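Local coordinates for LbaCas13a (C2c2) (Lachnospiraceae bacterium, PDB 5W1I), which probably uses a bound CRISPR guide RNA to recognise complementary RNA and then cleaves RNA, as in other Cas13a (C2c2) effectors, at residues Y69-E74 / N99-S104; N160-I165 / K200-N205; Y1180-P1185 / D1200-T1205; I1236-N1241 / G1306-G1311. All coordinates share one frame; numbering follows the deposited sequence.

Contact 1 (Y69-E74 / N99-S104); sequences YRIFNE and NGLVLS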
loop_
_atom_site.group_PDB
_atom_site.type_symbol
_atom_site.label_atom_id
_atom_site.label_comp_id
_atom_site.label_asym_id
_atom_site.label_seq_id
_atom_site.Cartn_x
_atom_site.Cartn_y
_atom_site.Cartn_z
ATOM N N TYR B 69 -23.220 -20.175 -20.850
ATOM C CA TYR B 69 -22.049 -20.166 -21.718
ATOM C C TYR B 69 -22.408 -19.579 -23.080
ATOM O O TYR B 69 -23.323 -20.065 -23.754
ATOM C CB TYR B 69 -21.487 -21.578 -21.878
ATOM C CG TYR B 69 -20.252 -21.646 -22.753
ATOM C CD1 TYR B 69 -20.357 -21.809 -24.131
ATOM C CD2 TYR B 69 -18.982 -21.538 -22.204
ATOM C CE1 TYR B 69 -19.234 -21.865 -24.932
ATOM C CE2 TYR B 69 -17.852 -21.595 -22.997
ATOM C CZ TYR B 69 -17.984 -21.758 -24.361
ATOM O OH TYR B 69 -16.860 -21.812 -25.155
ATOM N N ARG B 70 -21.693 -18.529 -23.479
ATOM C CA ARG B 70 -21.812 -17.936 -24.802
ATOM C C ARG B 70 -20.414 -17.682 -25.350
ATOM O O ARG B 70 -19.492 -17.353 -24.601
ATOM C CB ARG B 70 -22.605 -16.620 -24.773
ATOM C CG ARG B 70 -23.993 -16.722 -24.159
ATOM C CD ARG B 70 -24.942 -17.516 -25.042
ATOM N NE ARG B 70 -26.320 -17.457 -24.556
ATOM C CZ ARG B 70 -26.805 -18.227 -23.586
ATOM N NH1 ARG B 70 -26.024 -19.116 -22.988
ATOM N NH2 ARG B 70 -28.071 -18.105 -23.211
ATOM N N ILE B 71 -20.260 -17.834 -26.668
ATOM C CA ILE B 71 -18.955 -17.591 -27.275
ATOM C C ILE B 71 -18.641 -16.103 -27.361
ATOM O O ILE B 71 -17.469 -15.731 -27.481
ATOM C CB ILE B 71 -18.856 -18.247 -28.666
ATOM C CG1 ILE B 71 -19.793 -17.562 -29.662
ATOM C CG2 ILE B 71 -19.146 -19.740 -28.577
ATOM C CD1 ILE B 71 -19.506 -17.921 -31.103
ATOM N N PHE B 72 -19.652 -15.239 -27.302
ATOM C CA PHE B 72 -19.454 -13.796 -27.305
ATOM C C PHE B 72 -19.843 -13.224 -25.948
ATOM O O PHE B 72 -20.854 -13.623 -25.363
ATOM C CB PHE B 72 -20.279 -13.123 -28.406
ATOM C CG PHE B 72 -19.896 -13.541 -29.797
ATOM C CD1 PHE B 72 -18.635 -13.261 -30.297
ATOM C CD2 PHE B 72 -20.802 -14.201 -30.610
ATOM C CE1 PHE B 72 -18.281 -13.642 -31.581
ATOM C CE2 PHE B 72 -20.455 -14.583 -31.893
ATOM C CZ PHE B 72 -19.194 -14.304 -32.379
ATOM N N ASN B 73 -19.038 -12.288 -25.457
ATOM C CA ASN B 73 -19.241 -11.692 -24.145
ATOM C C ASN B 73 -20.130 -10.455 -24.229
ATOM O O ASN B 73 -20.324 -9.868 -25.295
ATOM C CB ASN B 73 -17.900 -11.323 -23.508
ATOM C CG ASN B 73 -17.316 -12.453 -22.686
ATOM O OD1 ASN B 73 -17.838 -13.568 -22.686
ATOM N ND2 ASN B 73 -16.228 -12.170 -21.980
ATOM N N GLU B 74 -20.664 -10.067 -23.072
ATOM C CA GLU B 74 -21.532 -8.896 -22.931
ATOM C C GLU B 74 -22.650 -8.848 -23.969
ATOM O O GLU B 74 -23.197 -9.881 -24.355
ATOM C CB GLU B 74 -20.696 -7.614 -22.999
ATOM C CG GLU B 74 -19.982 -7.276 -21.697
ATOM C CD GLU B 74 -19.554 -5.825 -21.621
ATOM O OE1 GLU B 74 -19.017 -5.309 -22.624
ATOM O OE2 GLU B 74 -19.754 -5.201 -20.557
ATOM N N ASN B 99 -32.827 -19.970 -29.346
ATOM C CA ASN B 99 -32.733 -20.526 -30.695
ATOM C C ASN B 99 -31.467 -20.087 -31.420
ATOM O O ASN B 99 -31.289 -20.408 -32.601
ATOM C CB ASN B 99 -33.970 -20.190 -31.540
ATOM C CG ASN B 99 -35.266 -20.563 -30.849
ATOM O OD1 ASN B 99 -35.330 -21.551 -30.115
ATOM N ND2 ASN B 99 -36.309 -19.774 -31.079
ATOM N N GLY B 100 -30.580 -19.371 -30.739
ATOM C CA GLY B 100 -29.290 -18.991 -31.275
ATOM C C GLY B 100 -28.226 -20.019 -30.961
ATOM O O GLY B 100 -28.495 -21.220 -30.864
ATOM N N LEU B 101 -26.993 -19.542 -30.793
ATOM C CA LEU B 101 -25.872 -20.426 -30.478
ATOM C C LEU B 101 -25.755 -20.570 -28.959
ATOM O O LEU B 101 -24.875 -20.012 -28.300
ATOM C CB LEU B 101 -24.586 -19.898 -31.099
ATOM C CG LEU B 101 -23.455 -20.917 -31.250
ATOM C CD1 LEU B 101 -23.896 -22.073 -32.133
ATOM C CD2 LEU B 101 -22.213 -20.255 -31.816
ATOM N N VAL B 102 -26.685 -21.344 -28.409
ATOM C CA VAL B 102 -26.735 -21.652 -26.986
ATOM C C VAL B 102 -26.428 -23.138 -26.845
ATOM O O VAL B 102 -27.277 -23.990 -27.137
ATOM C CB VAL B 102 -28.093 -21.299 -26.369
ATOM C CG1 VAL B 102 -28.038 -21.431 -24.853
ATOM C CG2 VAL B 102 -28.506 -19.893 -26.773
ATOM N N LEU B 103 -25.208 -23.457 -26.401
ATOM C CA LEU B 103 -24.776 -24.851 -26.367
ATOM C C LEU B 103 -25.557 -25.661 -25.341
ATOM O O LEU B 103 -25.818 -26.849 -25.566
ATOM C CB LEU B 103 -23.279 -24.934 -26.075
ATOM C CG LEU B 103 -22.359 -24.868 -27.294
ATOM C CD1 LEU B 103 -20.933 -25.196 -26.893
ATOM C CD2 LEU B 103 -22.844 -25.814 -28.382
ATOM N N SER B 104 -25.934 -25.048 -24.214
ATOM C CA SER B 104 -26.674 -25.779 -23.191
ATOM C C SER B 104 -28.018 -26.273 -23.702
ATOM O O SER B 104 -28.564 -27.231 -23.147
ATOM C CB SER B 104 -26.873 -24.908 -21.949
ATOM O OG SER B 104 -27.701 -23.793 -22.226
HETATM O O HOH W 1 -23.220 -20.974 -26.203
HETATM O O HOH W 2 -25.057 -22.582 -23.147
HETATM O O HOH W 3 -22.891 -18.011 -28.177
#
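Arg70 and Val102 meet where the loop between helices 51-63 and 83-96 passes the start of helix 103-106. Val102 sits at the N-cap of that helix and is the last residue of an inverse gamma turn centred on Leu101. One face of the Arg70 guanidinium is covered near its rim by CG1 of Val102, which stands 3.6 Å from NH1 of Arg70. A bend at chi2 (-70°) brings the flat group back beside its own backbone, where NH1 of Arg70 donates to O of Tyr69 at 3.0 Å. That donor lies above the carbonyl plane, although the oxygen is close to the plane of the guanidinium. Further bonds, from NH1 to O of Lys67 and from NE to O of Asn96, fix its rotation. Replacing Arg70 by alanine is likely to cost the carbonyls of Tyr69, Lys67 and Asn96 one donor each and to take the flat cover from the methyls of Val102. Deeper in, CD1 of Ile71 meets CD2 of Leu101 at 3.6 Å, the two side chains running roughly at right angles. Water joins the two backbones: one molecule donates to O of Tyr69 at 2.6 Å and to O of Leu101, and accepts from N of Leu103. Another accepts from N of Ile71 and donates to O of Leu101 at 2.8 Å. With no direct hydrogen bond between the segments, water bridges several of their backbone polar atoms, while the closest direct contacts are an apolar pair and a guanidinium face resting on a methyl.

Contact 2 (N160-I165 / K200-N205); sequences NFINRI and KKLLMN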
loop_
_atom_site.group_PDB
_atom_site.type_symbol
_atom_site.label_atom_id
_atom_site.label_comp_id
_atom_site.label_asym_id
_atom_site.label_seq_id
_atom_site.Cartn_x
_atom_site.Cartn_y
_atom_site.Cartn_z
ATOM N N ASN B 160 -25.136 -26.932 -38.614
ATOM C CA ASN B 160 -26.014 -26.583 -37.501
ATOM C C ASN B 160 -25.543 -25.314 -36.799
ATOM O O ASN B 160 -26.364 -24.490 -36.380
ATOM C CB ASN B 160 -26.102 -27.744 -36.512
ATOM C CG ASN B 160 -27.136 -27.505 -35.429
ATOM O OD1 ASN B 160 -28.168 -26.876 -35.670
ATOM N ND2 ASN B 160 -26.865 -28.003 -34.228
ATOM N N PHE B 161 -24.226 -25.144 -36.652
ATOM C CA PHE B 161 -23.701 -23.913 -36.071
ATOM C C PHE B 161 -24.079 -22.702 -36.914
ATOM O O PHE B 161 -24.418 -21.641 -36.375
ATOM C CB PHE B 161 -22.182 -24.008 -35.918
ATOM C CG PHE B 161 -21.732 -24.450 -34.552
ATOM C CD1 PHE B 161 -22.068 -25.704 -34.066
ATOM C CD2 PHE B 161 -20.967 -23.611 -33.758
ATOM C CE1 PHE B 161 -21.653 -26.109 -32.809
ATOM C CE2 PHE B 161 -20.548 -24.012 -32.501
ATOM C CZ PHE B 161 -20.893 -25.262 -32.026
ATOM N N ILE B 162 -24.031 -22.842 -38.240
ATOM C CA ILE B 162 -24.412 -21.742 -39.121
ATOM C C ILE B 162 -25.899 -21.436 -38.985
ATOM O O ILE B 162 -26.305 -20.268 -38.922
ATOM C CB ILE B 162 -24.027 -22.073 -40.575
ATOM C CG1 ILE B 162 -22.521 -21.892 -40.784
ATOM C CG2 ILE B 162 -24.809 -21.215 -41.555
ATOM C CD1 ILE B 162 -22.043 -22.312 -42.154
ATOM N N ASN B 163 -26.735 -22.476 -38.925
ATOM C CA ASN B 163 -28.175 -22.263 -38.807
ATOM C C ASN B 163 -28.533 -21.628 -37.470
ATOM O O ASN B 163 -29.436 -20.785 -37.399
ATOM C CB ASN B 163 -28.918 -23.586 -38.991
ATOM C CG ASN B 163 -28.769 -24.147 -40.392
ATOM O OD1 ASN B 163 -28.471 -23.418 -41.338
ATOM N ND2 ASN B 163 -28.974 -25.452 -40.531
ATOM N N ARG B 164 -27.830 -22.012 -36.400
ATOM C CA ARG B 164 -28.114 -21.442 -35.087
ATOM C C ARG B 164 -27.637 -20.000 -34.979
ATOM O O ARG B 164 -28.203 -19.220 -34.207
ATOM C CB ARG B 164 -27.456 -22.293 -34.000
ATOM C CG ARG B 164 -28.131 -23.632 -33.738
ATOM C CD ARG B 164 -29.466 -23.465 -33.034
ATOM N NE ARG B 164 -29.899 -24.714 -32.412
ATOM C CZ ARG B 164 -30.768 -24.791 -31.408
ATOM N NH1 ARG B 164 -31.101 -25.974 -30.907
ATOM N NH2 ARG B 164 -31.297 -23.687 -30.898
ATOM N N ILE B 165 -26.619 -19.622 -35.750
ATOM C CA ILE B 165 -26.127 -18.249 -35.694
ATOM C C ILE B 165 -26.997 -17.319 -36.536
ATOM O O ILE B 165 -27.205 -16.156 -36.170
ATOM C CB ILE B 165 -24.648 -18.207 -36.121
ATOM C CG1 ILE B 165 -23.769 -18.768 -35.003
ATOM C CG2 ILE B 165 -24.208 -16.791 -36.470
ATOM C CD1 ILE B 165 -22.336 -19.002 -35.407
ATOM N N LYS B 200 -14.025 -17.074 -37.832
ATOM C CA LYS B 200 -14.245 -16.163 -38.949
ATOM C C LYS B 200 -14.632 -16.921 -40.213
ATOM O O LYS B 200 -15.543 -16.505 -40.939
ATOM C CB LYS B 200 -13.001 -15.311 -39.197
ATOM C CG LYS B 200 -13.061 -14.520 -40.496
ATOM C CD LYS B 200 -12.123 -13.328 -40.482
ATOM C CE LYS B 200 -12.279 -12.505 -41.751
ATOM N NZ LYS B 200 -11.362 -11.334 -41.776
ATOM N N LYS B 201 -13.954 -18.038 -40.490
ATOM C CA LYS B 201 -14.293 -18.837 -41.666
ATOM C C LYS B 201 -15.730 -19.337 -41.594
ATOM O O LYS B 201 -16.430 -19.385 -42.613
ATOM C CB LYS B 201 -13.319 -20.008 -41.802
ATOM C CG LYS B 201 -13.499 -20.826 -43.071
ATOM C CD LYS B 201 -12.394 -21.861 -43.212
ATOM C CE LYS B 201 -12.614 -22.745 -44.427
ATOM N NZ LYS B 201 -11.493 -23.706 -44.623
ATOM N N LEU B 202 -16.189 -19.709 -40.399
ATOM C CA LEU B 202 -17.582 -20.111 -40.236
ATOM C C LEU B 202 -18.521 -18.925 -40.425
ATOM O O LEU B 202 -19.559 -19.046 -41.085
ATOM C CB LEU B 202 -17.784 -20.755 -38.863
ATOM C CG LEU B 202 -19.179 -21.265 -38.487
ATOM C CD1 LEU B 202 -19.075 -22.502 -37.611
ATOM C CD2 LEU B 202 -19.973 -20.191 -37.769
ATOM N N LEU B 203 -18.174 -17.771 -39.849
ATOM C CA LEU B 203 -19.035 -16.598 -39.961
ATOM C C LEU B 203 -19.073 -16.057 -41.384
ATOM O O LEU B 203 -20.103 -15.524 -41.813
ATOM C CB LEU B 203 -18.572 -15.512 -38.990
ATOM C CG LEU B 203 -18.795 -15.794 -37.503
ATOM C CD1 LEU B 203 -18.298 -14.634 -36.653
ATOM C CD2 LEU B 203 -20.266 -16.068 -37.226
ATOM N N MET B 204 -17.970 -16.176 -42.128
ATOM C CA MET B 204 -17.989 -15.774 -43.531
ATOM C C MET B 204 -18.835 -16.733 -44.358
ATOM O O MET B 204 -19.545 -16.311 -45.279
ATOM C CB MET B 204 -16.565 -15.699 -44.083
ATOM C CG MET B 204 -15.693 -14.624 -43.444
ATOM S SD MET B 204 -16.155 -12.945 -43.907
ATOM C CE MET B 204 -15.405 -12.822 -45.528
ATOM N N ASN B 205 -18.773 -18.030 -44.042
ATOM C CA ASN B 205 -19.600 -19.003 -44.744
ATOM C C ASN B 205 -21.063 -18.886 -44.339
ATOM O O ASN B 205 -21.955 -19.168 -45.147
ATOM C CB ASN B 205 -19.087 -20.419 -44.476
ATOM C CG ASN B 205 -19.849 -21.475 -45.255
ATOM O OD1 ASN B 205 -20.402 -21.199 -46.321
ATOM N ND2 ASN B 205 -19.880 -22.693 -44.727
#
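Phe161 presents its ring obliquely to Leu202, and its closest approach is through CB, 3.8 Å from Leu202 CD1. The ring itself leads off toward Met106 and Ile223. The other flat group, the amide of Asn205, is met at its nitrogen end: CD1 of Ile162 reaches to 3.4 Å from ND2 of Asn205, the side chains crossing nearly perpendicularly. That ND2 has its hydrogen-bond partner in Glu158, so the methyl meets an amide already held in place. Between these groups lies Leu202, which touches three residues of the other helix, Phe161, Ile162 and Ile165. With CG anti to the backbone N (chi1 -179°), the branch is placed among these residues and its two methyls part: CD1 goes to Phe161, whereas CD2 comes within 3.5 Å of CD1 of Ile165. Ile162 runs past Leu202 in the opposite direction, CG1 of Ile162 lying 4.1 Å from CG of Leu202. CD1 of Ile165 also touches CD2 of Leu203 at 4.0 Å. No hydrogen bond crosses, so shape and apolar burial carry the contact between two helices whose local axes approach to 9.9 Å at a crossing angle of -65°. Around this pair, helix 218-230 lies against Leu202 through Val218 and against Phe161 through Ile223, helix 175-185 touches Leu203 through Ile178, and helix 103-106 reaches Phe161 through Met106.

Contact 3 (Y1180-P1185 / D1200-T1205); sequences YINGLP and DGKEST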
loop_
_atom_site.group_PDB
_atom_site.type_symbol
_atom_site.label_atom_id
_atom_site.label_comp_id
_atom_site.label_asym_id
_atom_site.label_seq_id
_atom_site.Cartn_x
_atom_site.Cartn_y
_atom_site.Cartn_z
ATOM N N TYR B 1180 21.662 -3.382 10.601
ATOM C CA TYR B 1180 20.321 -2.847 10.405
ATOM C C TYR B 1180 19.462 -2.842 11.660
ATOM O O TYR B 1180 18.343 -2.319 11.620
ATOM C CB TYR B 1180 19.605 -3.632 9.299
ATOM C CG TYR B 1180 20.353 -3.634 7.986
ATOM C CD1 TYR B 1180 20.273 -2.555 7.118
ATOM C CD2 TYR B 1180 21.148 -4.711 7.620
ATOM C CE1 TYR B 1180 20.960 -2.548 5.918
ATOM C CE2 TYR B 1180 21.838 -4.716 6.423
ATOM C CZ TYR B 1180 21.739 -3.632 5.576
ATOM O OH TYR B 1180 22.424 -3.628 4.383
ATOM N N ILE B 1181 19.938 -3.399 12.770
ATOM C CA ILE B 1181 19.143 -3.515 13.989
ATOM C C ILE B 1181 19.746 -2.611 15.055
ATOM O O ILE B 1181 20.911 -2.779 15.440
ATOM C CB ILE B 1181 19.062 -4.968 14.479
ATOM C CG1 ILE B 1181 18.301 -5.825 13.465
ATOM C CG2 ILE B 1181 18.394 -5.031 15.843
ATOM C CD1 ILE B 1181 18.242 -7.294 13.826
ATOM N N ASN B 1182 18.951 -1.656 15.532
ATOM C CA ASN B 1182 19.379 -0.763 16.601
ATOM C C ASN B 1182 19.512 -1.550 17.899
ATOM O O ASN B 1182 18.540 -2.149 18.372
ATOM C CB ASN B 1182 18.378 0.379 16.758
ATOM C CG ASN B 1182 18.925 1.538 17.572
ATOM O OD1 ASN B 1182 19.875 1.386 18.340
ATOM N ND2 ASN B 1182 18.318 2.709 17.407
ATOM N N GLY B 1183 20.711 -1.549 18.476
ATOM C CA GLY B 1183 20.983 -2.273 19.697
ATOM C C GLY B 1183 21.735 -3.572 19.505
ATOM O O GLY B 1183 22.150 -4.180 20.501
ATOM N N LEU B 1184 21.920 -4.016 18.264
ATOM C CA LEU B 1184 22.661 -5.240 17.992
ATOM C C LEU B 1184 24.135 -4.905 17.810
ATOM O O LEU B 1184 24.481 -4.189 16.859
ATOM C CB LEU B 1184 22.120 -5.929 16.750
ATOM C CG LEU B 1184 22.459 -7.410 16.568
ATOM C CD1 LEU B 1184 22.216 -8.188 17.854
ATOM C CD2 LEU B 1184 21.649 -7.997 15.422
ATOM N N PRO B 1185 25.022 -5.377 18.682
ATOM C CA PRO B 1185 26.437 -5.000 18.579
ATOM C C PRO B 1185 27.105 -5.586 17.345
ATOM O O PRO B 1185 26.716 -6.639 16.833
ATOM C CB PRO B 1185 27.052 -5.574 19.861
ATOM C CG PRO B 1185 25.891 -5.798 20.789
ATOM C CD PRO B 1185 24.744 -6.155 19.901
ATOM N N ASP B 1200 28.357 -0.997 21.244
ATOM C CA ASP B 1200 27.156 -1.209 22.037
ATOM C C ASP B 1200 25.926 -1.463 21.177
ATOM O O ASP B 1200 24.863 -1.781 21.721
ATOM C CB ASP B 1200 26.914 -0.016 22.971
ATOM C CG ASP B 1200 26.708 1.289 22.224
ATOM O OD1 ASP B 1200 26.823 1.301 20.981
ATOM O OD2 ASP B 1200 26.439 2.312 22.891
ATOM N N GLY B 1201 26.047 -1.331 19.856
ATOM C CA GLY B 1201 24.957 -1.610 18.950
ATOM C C GLY B 1201 24.052 -0.439 18.657
ATOM O O GLY B 1201 23.148 -0.570 17.821
ATOM N N LYS B 1202 24.258 0.698 19.317
ATOM C CA LYS B 1202 23.391 1.857 19.176
ATOM C C LYS B 1202 23.927 2.889 18.193
ATOM O O LYS B 1202 23.297 3.936 18.015
ATOM C CB LYS B 1202 23.172 2.511 20.544
ATOM C CG LYS B 1202 22.376 1.652 21.513
ATOM C CD LYS B 1202 23.012 1.625 22.894
ATOM C CE LYS B 1202 22.566 2.806 23.735
ATOM N NZ LYS B 1202 23.315 2.879 25.020
ATOM N N GLU B 1203 25.062 2.624 17.553
ATOM C CA GLU B 1203 25.596 3.565 16.582
ATOM C C GLU B 1203 24.738 3.571 15.317
ATOM O O GLU B 1203 23.926 2.672 15.076
ATOM C CB GLU B 1203 27.049 3.229 16.244
ATOM C CG GLU B 1203 27.252 1.882 15.565
ATOM C CD GLU B 1203 27.365 0.734 16.550
ATOM O OE1 GLU B 1203 26.994 0.916 17.728
ATOM O OE2 GLU B 1203 27.821 -0.354 16.143
ATOM N N SER B 1204 24.928 4.606 14.504
ATOM C CA SER B 1204 24.091 4.819 13.333
ATOM C C SER B 1204 24.340 3.740 12.279
ATOM O O SER B 1204 25.315 2.982 12.333
ATOM C CB SER B 1204 24.345 6.203 12.737
ATOM O OG SER B 1204 25.648 6.292 12.184
ATOM N N THR B 1205 23.426 3.679 11.307
ATOM C CA THR B 1205 23.578 2.743 10.198
ATOM C C THR B 1205 24.831 3.050 9.387
ATOM O O THR B 1205 25.564 2.135 8.991
ATOM C CB THR B 1205 22.339 2.787 9.301
ATOM O OG1 THR B 1205 21.167 2.544 10.087
ATOM C CG2 THR B 1205 22.435 1.739 8.201
#
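Lys1202 begins its run beside Asn1182: its CB is 4.1 Å, and its CG 4.0 Å, from OD1 of Asn1182. Bends at chi2 (134°) and chi3 then turn the chain away from the other segment, and NZ finishes 3.8 Å from OD2 of Asp1200, a long salt bridge between two exposed side chains. The same aspartate holds the lysine at its root, since N of Lys1202 donates to OD1 of Asp1200 at 3.1 Å and closes an Asx turn. The carboxylate oxygen is met there from above its plane. Asn1182, for its part, directs ND2 to O of Arg603. Two turns thus face one another, one just after strand 1196-1198 and the other just before strand 1187-1189: the Asx turn, and a type II beta turn from Ile1181 to Leu1184 with Gly1183 at its third position. They are joined by backbone, N of Gly1183 donating to O of Gly1201 at 2.7 Å with an N-H...O angle of 154°, from well above the carbonyl plane. Both glycines have backbone angles that would jam a CB against the preceding carbonyl oxygen. At Gly1201 a CB would also strike the chain between Gly1183 and Pro1185, whose CA lies just 3.7 Å from CA of Gly1201. Lys1208 adds a cationic donor, its NZ bonding to O of Gly1201 and O of Leu1184.

Contact 4 (I1236-N1241 / G1306-G1311); sequences ISEHDN and GKKMIG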
loop_
_atom_site.group_PDB
_atom_site.type_symbol
_atom_site.label_atom_id
_atom_site.label_comp_id
_atom_site.label_asym_id
_atom_site.label_seq_id
_atom_site.Cartn_x
_atom_site.Cartn_y
_atom_site.Cartn_z
ATOM N N ILE B 1236 25.932 -0.685 -9.433
ATOM C CA ILE B 1236 26.971 -0.345 -8.461
ATOM C C ILE B 1236 27.437 1.096 -8.644
ATOM O O ILE B 1236 27.737 1.794 -7.667
ATOM C CB ILE B 1236 28.145 -1.337 -8.570
ATOM C CG1 ILE B 1236 27.667 -2.761 -8.289
ATOM C CG2 ILE B 1236 29.263 -0.959 -7.608
ATOM C CD1 ILE B 1236 27.305 -2.998 -6.843
ATOM N N SER B 1237 27.494 1.566 -9.892
ATOM C CA SER B 1237 27.966 2.921 -10.160
ATOM C C SER B 1237 27.080 3.988 -9.527
ATOM O O SER B 1237 27.543 5.115 -9.318
ATOM C CB SER B 1237 28.057 3.154 -11.669
ATOM O OG SER B 1237 29.088 2.371 -12.245
ATOM N N GLU B 1238 25.823 3.668 -9.225
ATOM C CA GLU B 1238 24.888 4.623 -8.648
ATOM C C GLU B 1238 24.668 4.405 -7.157
ATOM O O GLU B 1238 23.762 5.019 -6.581
ATOM C CB GLU B 1238 23.547 4.556 -9.382
ATOM C CG GLU B 1238 23.649 4.746 -10.883
ATOM C CD GLU B 1238 22.291 4.769 -11.556
ATOM O OE1 GLU B 1238 21.886 5.846 -12.032
ATOM O OE2 GLU B 1238 21.617 3.717 -11.581
ATOM N N HIS B 1239 25.474 3.549 -6.521
ATOM C CA HIS B 1239 25.250 3.203 -5.120
ATOM C C HIS B 1239 25.278 4.437 -4.224
ATOM O O HIS B 1239 24.425 4.588 -3.342
ATOM C CB HIS B 1239 26.293 2.183 -4.661
ATOM C CG HIS B 1239 26.193 1.830 -3.210
ATOM N ND1 HIS B 1239 25.334 0.861 -2.737
ATOM C CD2 HIS B 1239 26.847 2.314 -2.127
ATOM C CE1 HIS B 1239 25.463 0.765 -1.425
ATOM N NE2 HIS B 1239 26.374 1.635 -1.030
ATOM N N ASP B 1240 26.253 5.325 -4.430
ATOM C CA ASP B 1240 26.332 6.531 -3.613
ATOM C C ASP B 1240 25.194 7.496 -3.921
ATOM O O ASP B 1240 24.802 8.286 -3.055
ATOM C CB ASP B 1240 27.684 7.217 -3.817
ATOM C CG ASP B 1240 28.840 6.400 -3.273
ATOM O OD1 ASP B 1240 28.614 5.584 -2.354
ATOM O OD2 ASP B 1240 29.976 6.573 -3.764
ATOM N N ASN B 1241 24.651 7.451 -5.141
ATOM C CA ASN B 1241 23.514 8.303 -5.469
ATOM C C ASN B 1241 22.240 7.826 -4.784
ATOM O O ASN B 1241 21.378 8.644 -4.446
ATOM C CB ASN B 1241 23.315 8.358 -6.983
ATOM C CG ASN B 1241 24.576 8.758 -7.721
ATOM O OD1 ASN B 1241 25.277 7.913 -8.278
ATOM N ND2 ASN B 1241 24.877 10.051 -7.722
ATOM N N GLY B 1306 14.730 13.157 -18.043
ATOM C CA GLY B 1306 15.359 14.129 -17.178
ATOM C C GLY B 1306 16.853 13.877 -17.090
ATOM O O GLY B 1306 17.464 13.301 -17.992
ATOM N N LYS B 1307 17.439 14.320 -15.979
ATOM C CA LYS B 1307 18.866 14.173 -15.733
ATOM C C LYS B 1307 19.103 13.574 -14.354
ATOM O O LYS B 1307 18.334 13.806 -13.417
ATOM C CB LYS B 1307 19.605 15.517 -15.838
ATOM C CG LYS B 1307 19.657 16.111 -17.236
ATOM C CD LYS B 1307 20.459 15.229 -18.178
ATOM C CE LYS B 1307 20.584 15.861 -19.557
ATOM N NZ LYS B 1307 19.254 16.171 -20.146
ATOM N N LYS B 1308 20.180 12.800 -14.242
ATOM C CA LYS B 1308 20.612 12.238 -12.970
ATOM C C LYS B 1308 22.129 12.142 -12.972
ATOM O O LYS B 1308 22.757 12.052 -14.031
ATOM C CB LYS B 1308 20.004 10.852 -12.712
ATOM C CG LYS B 1308 20.563 9.761 -13.613
ATOM C CD LYS B 1308 20.004 8.390 -13.266
ATOM C CE LYS B 1308 20.350 7.377 -14.346
ATOM N NZ LYS B 1308 20.019 5.983 -13.939
ATOM N N MET B 1309 22.711 12.165 -11.779
ATOM C CA MET B 1309 24.152 12.058 -11.615
ATOM C C MET B 1309 24.544 10.618 -11.305
ATOM O O MET B 1309 23.807 9.881 -10.646
ATOM C CB MET B 1309 24.645 12.985 -10.501
ATOM C CG MET B 1309 24.403 14.465 -10.771
ATOM S SD MET B 1309 25.079 15.013 -12.352
ATOM C CE MET B 1309 26.836 14.866 -12.039
ATOM N N ILE B 1310 25.718 10.224 -11.792
ATOM C CA ILE B 1310 26.289 8.908 -11.526
ATOM C C ILE B 1310 27.532 9.115 -10.676
ATOM O O ILE B 1310 28.571 9.564 -11.176
ATOM C CB ILE B 1310 26.618 8.145 -12.816
ATOM C CG1 ILE B 1310 25.353 7.905 -13.639
ATOM C CG2 ILE B 1310 27.305 6.824 -12.492
ATOM C CD1 ILE B 1310 25.556 6.933 -14.776
ATOM N N GLY B 1311 27.426 8.797 -9.391
ATOM C CA GLY B 1311 28.520 8.994 -8.467
ATOM C C GLY B 1311 28.473 10.357 -7.801
ATOM O O GLY B 1311 27.739 11.265 -8.202
#
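A polar contact, made of one salt bridge and a two-point amide grip between Asn1241 and Gly1311, joins the start of helix 1239-1250 to the end of strand 1297-1310. OD1 of Asn1241 accepts from N of Gly1311 at 2.6 Å, nearly straight (170°) and on a lone pair in the carbonyl plane. From the other end of the amide, ND2 of Asn1241 donates to O of Gly1311 at 3.1 Å, approaching from above that carbonyl. A leucine in its place would probably leave both the N-H and the carbonyl of Gly1311 without these mates and let the strand end shift. Farther back along the strand, NZ of Lys1308 binds OE1 of Glu1238 at 2.7 Å on the syn side, after an extended chain. Helix 1262-1273 completes the charge network, Arg1272 pairing with Glu1238 and Asp1271 with Lys1308. Lys1308 also packs on a sugar of the bound RNA, and its strand lies between strands 1321-1330 and 1336-1344 of an antiparallel sheet.

In the fold
Contacts 1 and 2 are buried and adjoin, with centres 13 Å apart: Leu101 of contact 1 packs on Phe161 and Ile165 of contact 2, and helix 218-230 borders both. Their chemistry still differs: in contact 1 water bridges the backbones of a loop and a helix start, where in contact 2 two helices, bonded internally, meet through apolar side chains. Contacts 3 and 4 are partly buried and more polar. Their centres lie about 28 Å apart, and the two do not touch; contact 3 lies across the chain's centre from the first pair. Contact 3 relies on main chain and glycines between turns, contact 4 on charges and an amide at a strand end, and contact 4 alone of the four comes within about 4 Å (nearest atoms) of the bound nucleic acid.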